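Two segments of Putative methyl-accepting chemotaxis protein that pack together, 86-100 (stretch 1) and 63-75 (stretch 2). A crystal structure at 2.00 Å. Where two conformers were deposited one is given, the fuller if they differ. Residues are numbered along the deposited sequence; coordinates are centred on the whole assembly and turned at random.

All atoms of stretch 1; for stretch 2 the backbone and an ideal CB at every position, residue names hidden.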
ATOM      1  N   VAL A  86      -7.928  12.966  -0.677  1.00 36.81           N
ATOM      2  CA  VAL A  86      -7.475  11.671  -1.179  1.00 36.91           C
ATOM      3  C   VAL A  86      -7.765  11.525  -2.682  1.00 35.39           C
ATOM      4  O   VAL A  86      -6.866  11.189  -3.448  1.00 34.46           O
ATOM      5  CB  VAL A  86      -8.134  10.527  -0.384  1.00 36.78           C
ATOM      6  CG1 VAL A  86      -8.081   9.201  -1.121  1.00 38.57           C
ATOM      7  CG2 VAL A  86      -7.528  10.409   1.003  1.00 36.60           C
ATOM      8  N   LEU A  87      -8.999  11.766  -3.083  1.00 39.68           N
ATOM      9  CA  LEU A  87      -9.390  11.609  -4.489  1.00 37.73           C
ATOM     10  C   LEU A  87      -8.645  12.610  -5.383  1.00 38.88           C
ATOM     11  O   LEU A  87      -8.239  12.254  -6.488  1.00 37.79           O
ATOM     12  CB  LEU A  87     -10.904  11.789  -4.613  1.00 37.64           C
ATOM     13  CG  LEU A  87     -11.756  10.784  -3.842  1.00 37.64           C
ATOM     14  CD1 LEU A  87     -13.235  11.133  -3.926  1.00 38.83           C
ATOM     15  CD2 LEU A  87     -11.509   9.379  -4.340  1.00 37.15           C
ATOM     16  N   SER A  88      -8.463  13.845  -4.932  1.00 40.60           N
ATOM     17  CA  SER A  88      -7.783  14.837  -5.776  1.00 42.80           C
ATOM     18  C   SER A  88      -6.296  14.521  -5.922  1.00 40.28           C
ATOM     19  O   SER A  88      -5.758  14.662  -6.999  1.00 42.28           O
ATOM     20  CB  SER A  88      -7.977  16.221  -5.251  1.00 47.24           C
ATOM     21  OG  SER A  88      -9.319  16.610  -5.426  1.00 53.62           O
ATOM     22  N   ASN A  89      -5.642  14.107  -4.849  1.00 40.10           N
ATOM     23  CA  ASN A  89      -4.206  13.783  -4.913  1.00 40.04           C
ATOM     24  C   ASN A  89      -4.006  12.474  -5.686  1.00 38.45           C
ATOM     25  O   ASN A  89      -3.017  12.321  -6.422  1.00 39.75           O
ATOM     26  CB  ASN A  89      -3.573  13.782  -3.518  1.00 40.86           C
ATOM     27  CG  ASN A  89      -3.493  15.175  -2.936  1.00 44.48           C
ATOM     28  OD1 ASN A  89      -3.688  16.155  -3.649  1.00 46.50           O
ATOM     29  ND2 ASN A  89      -3.167  15.278  -1.658  1.00 45.26           N
ATOM     30  N   TRP A  90      -4.940  11.538  -5.543  1.00 37.02           N
ATOM     31  CA  TRP A  90      -4.862  10.274  -6.271  1.00 35.53           C
ATOM     32  C   TRP A  90      -4.975  10.581  -7.766  1.00 37.40           C
ATOM     33  O   TRP A  90      -4.166  10.131  -8.570  1.00 36.47           O
ATOM     34  CB  TRP A  90      -5.998   9.346  -5.836  1.00 33.63           C
ATOM     35  CG  TRP A  90      -5.908   7.911  -6.261  1.00 31.12           C
ATOM     36  CD1 TRP A  90      -5.356   7.394  -7.392  1.00 31.64           C
ATOM     37  CD2 TRP A  90      -6.573   6.814  -5.612  1.00 30.43           C
ATOM     38  NE1 TRP A  90      -5.546   6.039  -7.434  1.00 31.64           N
ATOM     39  CE2 TRP A  90      -6.298   5.658  -6.356  1.00 30.50           C
ATOM     40  CE3 TRP A  90      -7.308   6.693  -4.434  1.00 30.26           C
ATOM     41  CZ2 TRP A  90      -6.771   4.405  -5.985  1.00 30.18           C
ATOM     42  CZ3 TRP A  90      -7.769   5.455  -4.054  1.00 31.09           C
ATOM     43  CH2 TRP A  90      -7.523   4.330  -4.840  1.00 31.35           C
ATOM     44  N   GLN A  91      -6.007  11.357  -8.114  1.00 40.59           N
ATOM     45  CA  GLN A  91      -6.274  11.705  -9.531  1.00 43.37           C
ATOM     46  C   GLN A  91      -5.100  12.503 -10.122  1.00 44.50           C
ATOM     47  O   GLN A  91      -4.749  12.311 -11.283  1.00 47.47           O
ATOM     48  CB  GLN A  91      -7.607  12.446  -9.677  1.00 44.48           C
ATOM     49  CG  GLN A  91      -7.897  12.875 -11.113  1.00 47.87           C
ATOM     50  CD  GLN A  91      -9.342  13.242 -11.340  1.00 51.80           C
ATOM     51  OE1 GLN A  91     -10.251  12.662 -10.749  1.00 51.30           O
ATOM     52  NE2 GLN A  91      -9.574  14.169 -12.256  1.00 55.87           N
ATOM     53  N   ALA A  92      -4.492  13.386  -9.334  1.00 47.03           N
ATOM     54  CA  ALA A  92      -3.361  14.164  -9.829  1.00 47.69           C
ATOM     55  C   ALA A  92      -2.166  13.232 -10.095  1.00 46.31           C
ATOM     56  O   ALA A  92      -1.530  13.311 -11.141  1.00 42.40           O
ATOM     57  CB  ALA A  92      -3.013  15.250  -8.838  1.00 48.36           C
ATOM     58  N   LEU A  93      -1.862  12.367  -9.131  1.00 43.71           N
ATOM     59  CA  LEU A  93      -0.746  11.452  -9.255  1.00 45.16           C
ATOM     60  C   LEU A  93      -0.856  10.665 -10.562  1.00 48.39           C
ATOM     61  O   LEU A  93       0.140  10.460 -11.262  1.00 47.48           O
ATOM     62  CB  LEU A  93      -0.745  10.524  -8.037  1.00 44.97           C
ATOM     63  CG  LEU A  93       0.258   9.374  -8.060  1.00 43.62           C
ATOM     64  CD1 LEU A  93       1.670   9.874  -8.335  1.00 43.98           C
ATOM     65  CD2 LEU A  93       0.200   8.616  -6.742  1.00 44.34           C
ATOM     66  N   LEU A  94      -2.084  10.288 -10.898  1.00 48.47           N
ATOM     67  CA  LEU A  94      -2.363   9.488 -12.064  1.00 47.58           C
ATOM     68  C   LEU A  94      -2.303  10.316 -13.348  1.00 51.91           C
ATOM     69  O   LEU A  94      -1.605   9.935 -14.294  1.00 52.48           O
ATOM     70  CB  LEU A  94      -3.756   8.870 -11.905  1.00 48.07           C
ATOM     71  CG  LEU A  94      -4.289   8.076 -13.101  1.00 49.51           C
ATOM     72  CD1 LEU A  94      -3.486   6.798 -13.332  1.00 47.09           C
ATOM     73  CD2 LEU A  94      -5.760   7.743 -12.896  1.00 51.92           C
ATOM     74  N   GLU A  95      -3.035  11.421 -13.402  1.00 53.70           N
ATOM     75  CA  GLU A  95      -3.134  12.189 -14.662  1.00 58.26           C
ATOM     76  C   GLU A  95      -1.905  13.064 -14.929  1.00 59.90           C
ATOM     77  O   GLU A  95      -1.684  13.419 -16.086  1.00 61.13           O
ATOM     78  CB  GLU A  95      -4.395  13.050 -14.665  1.00 58.67           C
ATOM     79  CG  GLU A  95      -5.644  12.240 -14.932  1.00 61.20           C
ATOM     80  CD  GLU A  95      -6.936  12.885 -14.472  1.00 68.27           C
ATOM     81  OE1 GLU A  95      -7.919  12.136 -14.290  1.00 73.22           O
ATOM     82  OE2 GLU A  95      -6.954  14.132 -14.289  1.00 74.72           O
ATOM     83  N   LYS A  96      -1.113  13.390 -13.910  1.00 59.30           N
ATOM     84  CA  LYS A  96       0.041  14.273 -14.110  1.00 60.70           C
ATOM     85  C   LYS A  96       1.367  13.542 -13.865  1.00 59.57           C
ATOM     86  O   LYS A  96       2.400  14.011 -14.337  1.00 64.13           O
ATOM     87  CB  LYS A  96      -0.039  15.480 -13.170  1.00 62.72           C
ATOM     88  CG  LYS A  96      -1.258  16.378 -13.341  1.00 66.10           C
ATOM     89  CD  LYS A  96      -1.294  17.507 -12.330  1.00 72.42           C
ATOM     90  CE  LYS A  96      -2.504  18.406 -12.471  1.00 78.18           C
ATOM     91  NZ  LYS A  96      -2.500  19.484 -11.451  1.00 84.04           N
ATOM     92  N   GLY A  97       1.362  12.431 -13.128  1.00 54.17           N
ATOM     93  CA  GLY A  97       2.608  11.738 -12.861  1.00 53.58           C
ATOM     94  C   GLY A  97       2.756  10.461 -13.672  1.00 55.11           C
ATOM     95  O   GLY A  97       3.626  10.352 -14.536  1.00 56.18           O
ATOM     96  N   VAL A  98       1.840   9.534 -13.423  1.00 50.35           N
ATOM     97  CA  VAL A  98       1.840   8.197 -13.985  1.00 47.97           C
ATOM     98  C   VAL A  98       1.592   8.173 -15.496  1.00 48.79           C
ATOM     99  O   VAL A  98       2.326   7.507 -16.226  1.00 46.06           O
ATOM    100  CB  VAL A  98       0.792   7.337 -13.262  1.00 47.87           C
ATOM    101  CG1 VAL A  98       0.477   6.059 -14.016  1.00 50.22           C
ATOM    102  CG2 VAL A  98       1.223   7.040 -11.836  1.00 49.22           C
ATOM    103  N   VAL A  99       0.521   8.798 -15.949  1.00 47.89           N
ATOM    104  CA  VAL A  99       0.185   8.745 -17.356  1.00 49.96           C
ATOM    105  C   VAL A  99       1.309   9.366 -18.197  1.00 52.89           C
ATOM    106  O   VAL A  99       1.754   8.753 -19.161  1.00 57.63           O
ATOM    107  CB  VAL A  99      -1.187   9.389 -17.634  1.00 48.34           C
ATOM    108  CG1 VAL A  99      -1.367   9.717 -19.107  1.00 49.97           C
ATOM    109  CG2 VAL A  99      -2.319   8.508 -17.134  1.00 46.75           C
ATOM    110  N   PRO A 100       1.769  10.566 -17.851  1.00 54.92           N
ATOM    111  CA  PRO A 100       2.832  11.066 -18.695  1.00 57.26           C
ATOM    112  C   PRO A 100       4.009  10.084 -18.777  1.00 59.36           C
ATOM    113  O   PRO A 100       4.447   9.756 -19.889  1.00 64.24           O
ATOM    114  CB  PRO A 100       3.239  12.393 -18.047  1.00 56.38           C
ATOM    115  CG  PRO A 100       1.937  12.891 -17.484  1.00 56.27           C
ATOM    116  CD  PRO A 100       1.273  11.633 -16.963  1.00 56.42           C
ATOM    117  N   UNK A  63      -4.716   1.137 -11.308  0.50 43.21           N
ATOM    118  CA  UNK A  63      -4.693   2.342 -10.479  0.50 41.10           C
ATOM    119  C   UNK A  63      -5.874   3.228 -10.823  0.50 40.80           C
ATOM    120  O   UNK A  63      -6.503   3.823  -9.947  0.50 37.42           O
ATOM    121  CB  UNK A  63      -3.381   3.108 -10.662  0.50 41.10           C
ATOM    122  N   UNK A  64      -6.178   3.310 -12.115  1.00 42.70           N
ATOM    123  CA  UNK A  64      -7.294   4.101 -12.622  1.00 45.05           C
ATOM    124  C   UNK A  64      -8.612   3.457 -12.166  1.00 45.30           C
ATOM    125  O   UNK A  64      -9.537   4.167 -11.748  1.00 46.70           O
ATOM    126  CB  UNK A  64      -7.237   4.210 -14.147  1.00 45.05           C
ATOM    127  N   UNK A  65      -8.706   2.125 -12.260  0.60 44.56           N
ATOM    128  CA  UNK A  65      -9.910   1.408 -11.821  0.60 43.71           C
ATOM    129  C   UNK A  65     -10.108   1.583 -10.309  0.60 40.57           C
ATOM    130  O   UNK A  65     -11.241   1.696  -9.852  0.60 41.32           O
ATOM    131  CB  UNK A  65      -9.812  -0.077 -12.177  0.60 43.71           C
ATOM    132  N   UNK A  66      -9.031   1.570  -9.526  1.00 37.64           N
ATOM    133  CA  UNK A  66      -9.173   1.725  -8.081  1.00 35.62           C
ATOM    134  C   UNK A  66      -9.596   3.156  -7.731  1.00 32.36           C
ATOM    135  O   UNK A  66     -10.340   3.325  -6.813  1.00 31.18           O
ATOM    136  CB  UNK A  66      -7.863   1.370  -7.375  1.00 35.62           C
ATOM    137  N   UNK A  67      -9.157   4.160  -8.472  1.00 32.89           N
ATOM    138  CA  UNK A  67      -9.618   5.521  -8.223  1.00 33.42           C
ATOM    139  C   UNK A  67     -11.126   5.604  -8.493  1.00 34.45           C
ATOM    140  O   UNK A  67     -11.856   6.223  -7.744  1.00 33.16           O
ATOM    141  CB  UNK A  67      -8.853   6.521  -9.092  1.00 33.42           C
ATOM    142  N   UNK A  68     -11.587   4.996  -9.582  1.00 36.71           N
ATOM    143  CA  UNK A  68     -13.007   5.053  -9.899  1.00 40.01           C
ATOM    144  C   UNK A  68     -13.813   4.394  -8.775  1.00 39.69           C
ATOM    145  O   UNK A  68     -14.834   4.908  -8.367  1.00 39.79           O
ATOM    146  CB  UNK A  68     -13.289   4.372 -11.240  1.00 40.01           C
ATOM    147  N   UNK A  69     -13.323   3.277  -8.264  1.00 37.67           N
ATOM    148  CA  UNK A  69     -13.988   2.553  -7.187  1.00 38.19           C
ATOM    149  C   UNK A  69     -13.962   3.403  -5.902  1.00 36.68           C
ATOM    150  O   UNK A  69     -14.951   3.428  -5.122  1.00 36.72           O
ATOM    151  CB  UNK A  69     -13.318   1.197  -6.956  1.00 38.19           C
ATOM    152  N   UNK A  70     -12.869   4.132  -5.689  1.00 32.10           N
ATOM    153  CA  UNK A  70     -12.776   4.971  -4.487  1.00 30.09           C
ATOM    154  C   UNK A  70     -13.788   6.061  -4.555  1.00 31.15           C
ATOM    155  O   UNK A  70     -14.473   6.333  -3.562  1.00 29.24           O
ATOM    156  CB  UNK A  70     -11.376   5.565  -4.321  1.00 30.09           C
ATOM    157  N   UNK A  71     -13.917   6.679  -5.736  1.00 34.70           N
ATOM    158  CA  UNK A  71     -14.882   7.781  -5.948  1.00 37.86           C
ATOM    159  C   UNK A  71     -16.326   7.320  -5.709  1.00 39.77           C
ATOM    160  O   UNK A  71     -17.135   8.065  -5.124  1.00 40.90           O
ATOM    161  CB  UNK A  71     -14.748   8.337  -7.367  1.00 37.86           C
ATOM    162  N   UNK A  72     -16.652   6.128  -6.217  1.00 38.73           N
ATOM    163  CA  UNK A  72     -17.999   5.552  -6.094  1.00 41.07           C
ATOM    164  C   UNK A  72     -18.373   5.306  -4.625  1.00 41.23           C
ATOM    165  O   UNK A  72     -19.554   5.355  -4.295  1.00 41.05           O
ATOM    166  CB  UNK A  72     -18.086   4.242  -6.880  1.00 41.07           C
ATOM    167  N   UNK A  73     -17.375   5.072  -3.758  1.00 38.19           N
ATOM    168  CA  UNK A  73     -17.563   4.790  -2.308  1.00 39.13           C
ATOM    169  C   UNK A  73     -17.515   6.054  -1.439  1.00 37.72           C
ATOM    170  O   UNK A  73     -17.860   5.979  -0.261  1.00 36.84           O
ATOM    171  CB  UNK A  73     -16.488   3.814  -1.825  1.00 39.13           C
ATOM    172  N   UNK A  74     -17.123   7.197  -2.008  1.00 38.83           N
ATOM    173  CA  UNK A  74     -16.852   8.405  -1.239  1.00 38.48           C
ATOM    174  C   UNK A  74     -17.927   9.501  -1.391  1.00 42.16           C
ATOM    175  O   UNK A  74     -18.594   9.635  -2.441  1.00 43.05           O
ATOM    176  CB  UNK A  74     -15.492   8.967  -1.658  1.00 38.48           C
ATOM    177  N   UNK A  75     -18.077  10.325  -0.349  1.00 41.11           N
ATOM    178  CA  UNK A  75     -17.281  10.223   0.901  1.00 38.96           C
ATOM    179  C   UNK A  75     -17.767   9.144   1.873  1.00 40.70           C
ATOM    180  O   UNK A  75     -17.000   8.719   2.731  1.00 38.45           O
ATOM    181  CB  UNK A  75     -17.294  11.571   1.624  1.00 38.96           C
TER

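The two helices run nearly antiparallel (159° between axes, closest approach 10.5 Å), so rising numbers in one meet falling numbers in the other.

At position 63 the CA-to-CB bond points sideways, with the ideal CB 4.6 Å from Leu94 CD1 and 4.9 Å from Trp90 NE1. A long, flexible apolar chain could reach the hollow between Trp90, Leu93, Leu94 and Val98. The residue is Met63, deposited as selenomethionine. Its extended chain (chi1, chi2 and chi3 all t) delivers CE to 3.5 Å from Leu93 CG and 3.7 Å from Val98 CG2, a knob in that hole.

Position 64 points away overall, yet its ideal CB lies 4.0 Å from Leu94 CD2. A long chain, polar or with an aliphatic stem, suits this border. Arg64 follows: NH2 comes back to 3.8 Å from Val99 CG2.

Position 65 points away into space free of stretch 1, so many residues fit; it is Gln65.

At position 66 the ideal CB is 3.5 Å from Trp90 CZ2, so the start of the chain must pass the indole, while the rest may leave. Lys66 does this, its end leading away from stretch 1.

Position 67 has its ideal CB 3.7 Å from Trp90 NE1, beside a hollow lined by Leu87, Trp90, Gln91 and Leu94. A branched apolar residue or methionine suits it. Leu67 sits there as a knob: CD1 lies over the indole face, 3.9 Å from the five-membered ring centroid, and CD2 is 4.1 Å from Leu94 CD2.

Positions 68 and 69 have no stretch 1 atom within 5.5 Å of the ideal CB, and polar residues are plausible. They are Glu68 and Glu69; Glu69 OE2 forms a salt bridge with Lys66 NZ (2.9 Å).

Position 70 points toward stretch 1, its ideal CB 3.6 Å from Trp90 CZ3 and 3.8 Å from Leu87 CD2; an apolar chain is expected. Met70, also selenomethionine, places CG 3.6 Å from Leu87 CD2 and SE at the edge of the Trp90 six-membered ring.

Position 71 points sideways, but Gln91 OE1 offers an acceptor to a long donor. Lys71 extends and donates from NZ to Gln91 OE1 (2.7 Å).

Positions 72 and 73 are out of reach and undemanding: Ala72 and Leu73.

At position 74, phi/psi of -107/152 departs from helix, and the ideal CB is 3.9 Å from Leu87 CD1; a small residue suffices. Ser74 OG donates to Met70 O (2.5 Å, very short).

Position 75 points sideways without contact; Pro75 follows a cis peptide.

Stretch 2 63-75: MRQKLEEMKALSP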
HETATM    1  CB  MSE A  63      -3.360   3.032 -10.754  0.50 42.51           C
HETATM    2  CG  MSE A  63      -2.924   4.026  -9.678  0.50 41.50           C
HETATM    3 SE   MSE A  63      -1.119   4.714 -10.094  0.50 45.98          SE
HETATM    4  CE  MSE A  63      -1.339   6.472  -9.230  0.50 44.14           C
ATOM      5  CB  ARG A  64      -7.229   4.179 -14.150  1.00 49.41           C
ATOM      6  CG  ARG A  64      -8.260   5.107 -14.769  1.00 53.43           C
ATOM      7  CD  ARG A  64      -8.321   4.972 -16.279  1.00 58.96           C
ATOM      8  NE  ARG A  64      -7.046   5.169 -16.953  1.00 64.01           N
ATOM      9  CZ  ARG A  64      -6.486   6.355 -17.228  1.00 69.50           C
ATOM     10  NH1 ARG A  64      -7.025   7.476 -16.782  1.00 71.27           N
ATOM     11  NH2 ARG A  64      -5.393   6.414 -17.972  1.00 75.35           N
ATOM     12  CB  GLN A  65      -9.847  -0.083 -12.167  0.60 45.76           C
ATOM     13  CG  GLN A  65     -11.017  -0.891 -11.607  0.60 47.22           C
ATOM     14  CD  GLN A  65     -12.361  -0.405 -12.100  0.60 49.44           C
ATOM     15  OE1 GLN A  65     -12.499   0.075 -13.225  0.60 53.35           O
ATOM     16  NE2 GLN A  65     -13.376  -0.548 -11.264  0.60 49.59           N
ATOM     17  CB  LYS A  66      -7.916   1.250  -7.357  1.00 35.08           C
ATOM     18  CG  LYS A  66      -7.740  -0.257  -7.407  1.00 37.25           C
ATOM     19  CD  LYS A  66      -8.940  -1.001  -6.858  1.00 37.82           C
ATOM     20  CE  LYS A  66      -8.809  -2.503  -6.950  1.00 40.92           C
ATOM     21  NZ  LYS A  66     -10.053  -3.150  -6.489  1.00 42.13           N
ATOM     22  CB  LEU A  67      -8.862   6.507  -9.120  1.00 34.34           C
ATOM     23  CG  LEU A  67      -9.350   7.956  -9.063  1.00 34.44           C
ATOM     24  CD1 LEU A  67      -9.173   8.549  -7.675  1.00 32.45           C
ATOM     25  CD2 LEU A  67      -8.636   8.810 -10.109  1.00 37.00           C
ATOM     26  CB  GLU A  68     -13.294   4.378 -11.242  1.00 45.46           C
ATOM     27  CG  GLU A  68     -12.873   5.207 -12.438  1.00 49.86           C
ATOM     28  CD  GLU A  68     -13.332   6.650 -12.403  1.00 53.01           C
ATOM     29  OE1 GLU A  68     -12.519   7.514 -12.034  1.00 54.37           O
ATOM     30  OE2 GLU A  68     -14.507   6.902 -12.727  1.00 63.43           O
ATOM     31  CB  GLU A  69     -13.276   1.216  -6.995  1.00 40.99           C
ATOM     32  CG  GLU A  69     -14.164   0.071  -6.588  1.00 46.47           C
ATOM     33  CD  GLU A  69     -13.386  -1.200  -6.275  1.00 51.16           C
ATOM     34  OE1 GLU A  69     -13.807  -1.916  -5.338  1.00 55.39           O
ATOM     35  OE2 GLU A  69     -12.346  -1.460  -6.946  1.00 47.68           O
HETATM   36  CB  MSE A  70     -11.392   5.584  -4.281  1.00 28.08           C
HETATM   37  CG  MSE A  70     -11.203   6.119  -2.843  1.00 27.60           C
HETATM   38 SE   MSE A  70     -10.936   4.661  -1.542  1.00 27.81          SE
HETATM   39  CE  MSE A  70     -10.844   5.815   0.032  1.00 26.35           C
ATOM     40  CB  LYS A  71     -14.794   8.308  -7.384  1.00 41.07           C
ATOM     41  CG  LYS A  71     -13.589   9.187  -7.685  1.00 40.84           C
ATOM     42  CD  LYS A  71     -13.500   9.565  -9.134  1.00 44.94           C
ATOM     43  CE  LYS A  71     -12.487  10.656  -9.372  1.00 47.30           C
ATOM     44  NZ  LYS A  71     -12.188  10.787 -10.813  1.00 50.55           N
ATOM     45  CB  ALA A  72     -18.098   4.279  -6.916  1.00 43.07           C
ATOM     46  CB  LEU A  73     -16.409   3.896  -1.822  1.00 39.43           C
ATOM     47  CG  LEU A  73     -16.348   2.460  -2.343  1.00 40.71           C
ATOM     48  CD1 LEU A  73     -15.112   1.760  -1.799  1.00 38.76           C
ATOM     49  CD2 LEU A  73     -17.594   1.671  -1.972  1.00 44.46           C
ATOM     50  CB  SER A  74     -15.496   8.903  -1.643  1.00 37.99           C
ATOM     51  OG  SER A  74     -14.551   7.831  -1.574  1.00 39.57           O
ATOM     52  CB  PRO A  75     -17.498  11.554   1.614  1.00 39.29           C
ATOM     53  CG  PRO A  75     -18.891  11.927   1.184  1.00 41.91           C
ATOM     54  CD  PRO A  75     -18.882  11.561  -0.286  1.00 41.55           C
TER
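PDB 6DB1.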